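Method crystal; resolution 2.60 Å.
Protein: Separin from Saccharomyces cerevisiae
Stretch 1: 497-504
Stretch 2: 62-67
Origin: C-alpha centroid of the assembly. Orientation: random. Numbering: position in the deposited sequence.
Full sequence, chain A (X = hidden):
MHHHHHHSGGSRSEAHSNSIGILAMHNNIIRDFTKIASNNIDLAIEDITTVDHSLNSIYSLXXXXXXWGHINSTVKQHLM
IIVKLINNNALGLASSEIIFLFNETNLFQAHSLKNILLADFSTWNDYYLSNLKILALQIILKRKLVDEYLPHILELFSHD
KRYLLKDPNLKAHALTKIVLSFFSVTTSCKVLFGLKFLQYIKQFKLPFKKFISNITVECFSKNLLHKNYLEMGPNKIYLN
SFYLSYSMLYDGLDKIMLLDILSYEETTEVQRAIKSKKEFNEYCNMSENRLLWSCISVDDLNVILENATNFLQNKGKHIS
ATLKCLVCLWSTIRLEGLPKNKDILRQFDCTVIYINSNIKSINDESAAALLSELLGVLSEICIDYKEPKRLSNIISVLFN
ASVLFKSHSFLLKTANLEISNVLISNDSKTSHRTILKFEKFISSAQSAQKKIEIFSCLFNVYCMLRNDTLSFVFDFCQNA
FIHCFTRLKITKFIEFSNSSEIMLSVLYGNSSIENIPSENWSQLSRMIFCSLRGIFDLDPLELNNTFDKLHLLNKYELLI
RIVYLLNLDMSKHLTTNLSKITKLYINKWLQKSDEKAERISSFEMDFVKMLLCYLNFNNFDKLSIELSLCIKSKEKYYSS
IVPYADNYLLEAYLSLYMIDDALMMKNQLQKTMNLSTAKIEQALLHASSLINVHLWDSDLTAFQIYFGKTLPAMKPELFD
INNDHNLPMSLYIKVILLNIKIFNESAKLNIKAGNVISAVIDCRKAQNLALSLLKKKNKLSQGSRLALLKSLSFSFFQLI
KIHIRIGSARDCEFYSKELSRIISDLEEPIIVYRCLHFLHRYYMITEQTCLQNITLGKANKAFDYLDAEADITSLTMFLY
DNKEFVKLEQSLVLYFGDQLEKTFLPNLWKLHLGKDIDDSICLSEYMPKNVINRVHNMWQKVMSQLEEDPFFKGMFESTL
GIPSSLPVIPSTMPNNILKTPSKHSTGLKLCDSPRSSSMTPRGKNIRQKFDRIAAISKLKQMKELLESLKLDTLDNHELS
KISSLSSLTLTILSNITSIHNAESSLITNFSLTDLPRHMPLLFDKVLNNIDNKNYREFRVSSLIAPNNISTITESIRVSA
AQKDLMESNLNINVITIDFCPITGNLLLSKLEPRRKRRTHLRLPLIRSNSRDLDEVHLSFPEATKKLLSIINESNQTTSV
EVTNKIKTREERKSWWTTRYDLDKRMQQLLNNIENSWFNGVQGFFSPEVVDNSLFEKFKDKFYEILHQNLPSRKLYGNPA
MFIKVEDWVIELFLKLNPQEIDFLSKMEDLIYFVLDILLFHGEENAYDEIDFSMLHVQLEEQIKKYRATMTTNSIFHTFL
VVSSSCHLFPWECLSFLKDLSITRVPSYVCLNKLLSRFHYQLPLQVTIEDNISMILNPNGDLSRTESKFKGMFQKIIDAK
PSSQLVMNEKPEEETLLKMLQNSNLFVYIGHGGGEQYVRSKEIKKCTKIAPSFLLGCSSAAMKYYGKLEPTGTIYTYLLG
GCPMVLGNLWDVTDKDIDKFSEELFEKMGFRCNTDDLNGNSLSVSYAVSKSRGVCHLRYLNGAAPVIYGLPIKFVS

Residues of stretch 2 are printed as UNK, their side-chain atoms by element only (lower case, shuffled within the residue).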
ATOM      1  N   SER A 497     -11.734  18.385 -37.013  1.00 52.23           N
ATOM      2  CA  SER A 497     -12.066  18.185 -38.419  1.00 48.42           C
ATOM      3  C   SER A 497     -11.122  17.220 -39.106  1.00 47.72           C
ATOM      4  O   SER A 497      -9.917  17.220 -38.846  1.00 55.03           O
ATOM      5  CB  SER A 497     -12.061  19.519 -39.152  1.00 48.32           C
ATOM      6  OG  SER A 497     -10.803  20.170 -39.049  1.00 48.73           O
ATOM      7  N   ASN A 498     -11.672  16.399 -39.970  1.00 46.72           N
ATOM      8  CA  ASN A 498     -10.940  15.410 -40.725  1.00 52.99           C
ATOM      9  C   ASN A 498     -10.117  14.463 -39.882  1.00 53.08           C
ATOM     10  O   ASN A 498      -8.942  14.311 -40.067  1.00 51.41           O
ATOM     11  CB  ASN A 498     -10.126  16.051 -41.851  1.00 49.61           C
ATOM     12  CG  ASN A 498      -9.578  15.046 -42.841  1.00 56.23           C
ATOM     13  OD1 ASN A 498     -10.169  14.027 -43.077  1.00 55.11           O
ATOM     14  ND2 ASN A 498      -8.453  15.333 -43.410  1.00 58.77           N
ATOM     15  N   SER A 499     -10.768  13.838 -38.926  1.00 56.48           N
ATOM     16  CA  SER A 499     -10.119  12.824 -38.095  1.00 51.09           C
ATOM     17  C   SER A 499     -11.094  11.687 -37.849  1.00 57.54           C
ATOM     18  O   SER A 499     -12.316  11.879 -37.938  1.00 64.37           O
ATOM     19  CB  SER A 499      -9.637  13.417 -36.768  1.00 47.99           C
ATOM     20  OG  SER A 499     -10.706  14.042 -36.078  1.00 49.85           O
ATOM     21  N   SER A 500     -10.559  10.509 -37.535  1.00 57.50           N
ATOM     22  CA  SER A 500     -11.372   9.333 -37.293  1.00 51.86           C
ATOM     23  C   SER A 500     -12.061   9.318 -35.944  1.00 53.66           C
ATOM     24  O   SER A 500     -11.779  10.113 -35.048  1.00 54.15           O
ATOM     25  CB  SER A 500     -10.515   8.085 -37.385  1.00 55.65           C
ATOM     26  OG  SER A 500      -9.553   8.116 -36.357  1.00 54.23           O
ATOM     27  N   GLU A 501     -12.974   8.369 -35.826  1.00 56.50           N
ATOM     28  CA  GLU A 501     -13.633   8.036 -34.584  1.00 55.29           C
ATOM     29  C   GLU A 501     -12.604   7.555 -33.577  1.00 55.75           C
ATOM     30  O   GLU A 501     -12.594   7.981 -32.426  1.00 53.31           O
ATOM     31  CB  GLU A 501     -14.667   6.952 -34.836  1.00 52.45           C
ATOM     32  CG  GLU A 501     -15.401   6.542 -33.635  1.00 54.82           C
ATOM     33  CD  GLU A 501     -16.430   5.482 -33.934  1.00 58.91           C
ATOM     34  OE1 GLU A 501     -16.095   4.275 -33.900  1.00 55.62           O
ATOM     35  OE2 GLU A 501     -17.584   5.872 -34.208  1.00 65.76           O
ATOM     36  N   ILE A 502     -11.737   6.660 -34.029  1.00 49.47           N
ATOM     37  CA  ILE A 502     -10.712   6.087 -33.182  1.00 52.03           C
ATOM     38  C   ILE A 502      -9.769   7.170 -32.612  1.00 57.22           C
ATOM     39  O   ILE A 502      -9.493   7.205 -31.397  1.00 56.71           O
ATOM     40  CB  ILE A 502      -9.934   5.018 -33.964  1.00 46.08           C
ATOM     41  CG1 ILE A 502     -10.937   4.098 -34.672  1.00 44.86           C
ATOM     42  CG2 ILE A 502      -9.018   4.246 -33.044  1.00 49.16           C
ATOM     43  CD1 ILE A 502     -10.405   2.731 -35.044  1.00 48.86           C
ATOM     44  N   MET A 503      -9.300   8.065 -33.473  1.00 54.16           N
ATOM     45  CA  MET A 503      -8.447   9.155 -33.031  1.00 55.55           C
ATOM     46  C   MET A 503      -9.117  10.020 -31.970  1.00 54.53           C
ATOM     47  O   MET A 503      -8.463  10.433 -31.005  1.00 51.05           O
ATOM     48  CB  MET A 503      -8.040  10.037 -34.212  1.00 57.16           C
ATOM     49  CG  MET A 503      -7.050   9.393 -35.135  1.00 57.91           C
ATOM     50  SD  MET A 503      -6.745  10.410 -36.596  1.00 57.44           S
ATOM     51  CE  MET A 503      -5.855  11.819 -35.901  1.00 45.22           C
ATOM     52  N   LEU A 504     -10.403  10.320 -32.166  1.00 52.77           N
ATOM     53  CA  LEU A 504     -11.126  11.152 -31.206  1.00 55.08           C
ATOM     54  C   LEU A 504     -11.285  10.414 -29.848  1.00 54.17           C
ATOM     55  O   LEU A 504     -11.206  11.030 -28.772  1.00 55.35           O
ATOM     56  CB  LEU A 504     -12.484  11.566 -31.767  1.00 46.96           C
ATOM     57  CG  LEU A 504     -12.470  12.617 -32.884  1.00 54.13           C
ATOM     58  CD1 LEU A 504     -13.838  12.738 -33.516  1.00 46.93           C
ATOM     59  CD2 LEU A 504     -12.009  13.977 -32.392  1.00 49.21           C
ATOM     60  N   UNK A  62     -15.481   3.865 -43.676  1.00 52.08           N
ATOM     61  CA  UNK A  62     -14.246   3.117 -43.782  1.00 50.05           C
ATOM     62  C   UNK A  62     -13.079   3.909 -43.230  1.00 52.56           C
ATOM     63  O   UNK A  62     -12.170   3.363 -42.608  1.00 55.78           O
ATOM     64  c   UNK A  62     -14.736   1.275 -47.119  1.00 52.83           C
ATOM     65  c   UNK A  62     -14.660   0.391 -44.785  1.00 44.72           C
ATOM     66  c   UNK A  62     -14.000   2.734 -45.240  1.00 47.66           C
ATOM     67  c   UNK A  62     -14.925   1.599 -45.656  1.00 48.10           C
ATOM     68  N   UNK A  63     -13.119   5.206 -43.476  1.00 50.01           N
ATOM     69  CA  UNK A  63     -12.093   6.112 -43.031  1.00 52.83           C
ATOM     70  C   UNK A  63     -12.198   6.251 -41.534  1.00 57.45           C
ATOM     71  O   UNK A  63     -11.190   6.318 -40.827  1.00 57.30           O
ATOM     72  c   UNK A  63     -12.197  10.471 -44.480  1.00 47.57           C
ATOM     73  c   UNK A  63     -11.128   8.412 -43.484  1.00 47.95           C
ATOM     74  c   UNK A  63     -12.261   7.471 -43.704  1.00 46.71           C
ATOM     75  c   UNK A  63     -11.074   9.433 -44.595  1.00 53.53           C
ATOM     76  n   UNK A  63     -11.865  11.558 -43.512  1.00 54.37           N
ATOM     77  N   UNK A  64     -13.430   6.294 -41.045  1.00 51.44           N
ATOM     78  CA  UNK A  64     -13.638   6.559 -39.643  1.00 51.62           C
ATOM     79  C   UNK A  64     -13.246   5.365 -38.785  1.00 57.02           C
ATOM     80  O   UNK A  64     -12.818   5.544 -37.647  1.00 52.87           O
ATOM     81  c   UNK A  64     -15.078   6.927 -39.379  1.00 49.17           C
ATOM     82  o   UNK A  64     -15.219   7.328 -38.038  1.00 56.26           O
ATOM     83  N   UNK A  65     -13.390   4.157 -39.327  1.00 46.93           N
ATOM     84  CA  UNK A  65     -13.118   2.953 -38.554  1.00 51.41           C
ATOM     85  C   UNK A  65     -11.774   2.355 -38.909  1.00 51.99           C
ATOM     86  O   UNK A  65     -11.555   1.180 -38.694  1.00 44.37           O
ATOM     87  c   UNK A  65     -14.216   1.907 -38.774  1.00 53.04           C
ATOM     88  n   UNK A  65     -17.371   3.446 -37.682  1.00 53.89           N
ATOM     89  c   UNK A  65     -15.583   2.372 -38.376  1.00 50.91           C
ATOM     90  c   UNK A  65     -17.760   2.236 -38.048  1.00 55.09           C
ATOM     91  c   UNK A  65     -16.018   3.558 -37.884  1.00 53.52           C
ATOM     92  n   UNK A  65     -16.696   1.563 -38.464  1.00 51.58           N
ATOM     93  N   UNK A  66     -10.911   3.176 -39.504  1.00 54.41           N
ATOM     94  CA  UNK A  66      -9.566   2.776 -39.949  1.00 53.85           C
ATOM     95  C   UNK A  66      -9.481   1.514 -40.839  1.00 49.06           C
ATOM     96  O   UNK A  66      -8.439   0.883 -40.921  1.00 54.33           O
ATOM     97  c   UNK A  66      -8.262   3.898 -38.080  1.00 47.98           C
ATOM     98  c   UNK A  66      -6.909   5.379 -37.168  1.00 46.14           C
ATOM     99  n   UNK A  66      -8.102   5.930 -37.281  1.00 45.67           N
ATOM    100  c   UNK A  66      -8.965   5.029 -37.845  1.00 48.10           C
ATOM    101  c   UNK A  66      -8.665   2.601 -38.712  1.00 55.11           C
ATOM    102  n   UNK A  66      -6.976   4.149 -37.648  1.00 50.26           N
ATOM    103  N   UNK A  67     -10.562   1.164 -41.522  1.00 46.69           N
ATOM    104  CA  UNK A  67     -10.596  -0.029 -42.362  1.00 47.65           C
ATOM    105  C   UNK A  67     -10.065   0.256 -43.780  1.00 55.42           C
ATOM    106  O   UNK A  67     -10.843   0.355 -44.740  1.00 57.87           O
ATOM    107  c   UNK A  67     -12.027  -0.555 -42.435  1.00 51.69           C
ATOM    108  c   UNK A  67     -12.567  -3.910 -41.666  1.00 54.56           C
ATOM    109  s   UNK A  67     -11.544  -2.679 -40.868  1.00 53.27           S
ATOM    110  c   UNK A  67     -12.510  -1.184 -41.169  1.00 51.64           C
TER
HETATM  111  O   HOH W   1     -19.438   4.605 -36.080  1.00 54.40           O

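Position 62 carries four side-chain carbons, forked at the second, and no heteroatom. It is out of reach of stretch 1, so its apolar branches make no part of this contact; the residue is buried elsewhere in the structure. Four carbons with a fork one step beyond CB define a leucine, Leu62, a residue well suited to a buried helical site.

Position 63 has four carbons in a row ending in a nitrogen. The CA-to-CB bond points sideways, but the chain bends near its end and brings the terminal nitrogen 3.0 Å from Asn498 OD1. An unbranched chain of this length tipped with nitrogen is lysine, Lys63. Its NZ donates a hydrogen bond to the amide oxygen OD1, an uncharged acceptor, while chi3 and chi4, both p, fold the chain to reach it. Lysine fits because its length lets a partly exposed position span to a loop residue.

Position 64 shows one carbon and one oxygen, the smallest side chain of the six. The oxygen lies 3.3 Å from Glu501 CB. One carbon bearing one oxygen is serine, Ser64. Its OG accepts a weak hydrogen bond from Glu501 N at 3.3 Å, and Ser64 O accepts another weak one from the same Glu501 N at 3.4 Å. The compact side chain suits a place where the backbones run close: Ser500 CA and Ser64 CA are 4.3 Å apart.

Position 65 has one carbon followed by a five-membered ring of three carbons and two nitrogens. Its CA-to-CB bond points away from stretch 1, yet the ring comes back near Glu501. Such a ring belongs to histidine, His65, whose CD2 lies 4.0 Å from Glu501 OE1. Two ring nitrogens serve two sites: ND1 is hydrogen-bonded elsewhere in the structure, and His65 NE2 shares a water with Glu501 OE2, each 2.9 Å from the water oxygen. His65 is also the first residue after the helix to leave helical phi/psi.

Position 66 repeats the composition, but here CA-to-CB points toward stretch 1. One ring nitrogen lies 2.8 Å from Ser500 OG, and Ile502 CB sits over a face of the ring. This is His66. Its NE2 and Ser500 OG form a hydrogen bond in which either could be the donor, while Ile502 CB makes a CH-pi contact 4.2 Å from the ring centroid. A histidine combines a polar edge with a flat face, and both are used.

Position 67 has two carbons, a sulfur and a last carbon, unbranched, and touches nothing on stretch 1. This is methionine, Met67. The contact makes no demand on its side chain; Met67 N donates a backbone hydrogen bond to Leu62 O, 2.9 Å away.

The contact centres on a helix start. Ser500 caps it, Ser500 OG accepting from Met503 N at 2.9 Å, and the same OG meets His66 NE2. Around this hub, Lys63 secures the preceding loop, Ser64 engages Glu501 N in the first turn, and Ile502 packs on the His66 ring.

Stretch 2 (62-67) LKSHHM
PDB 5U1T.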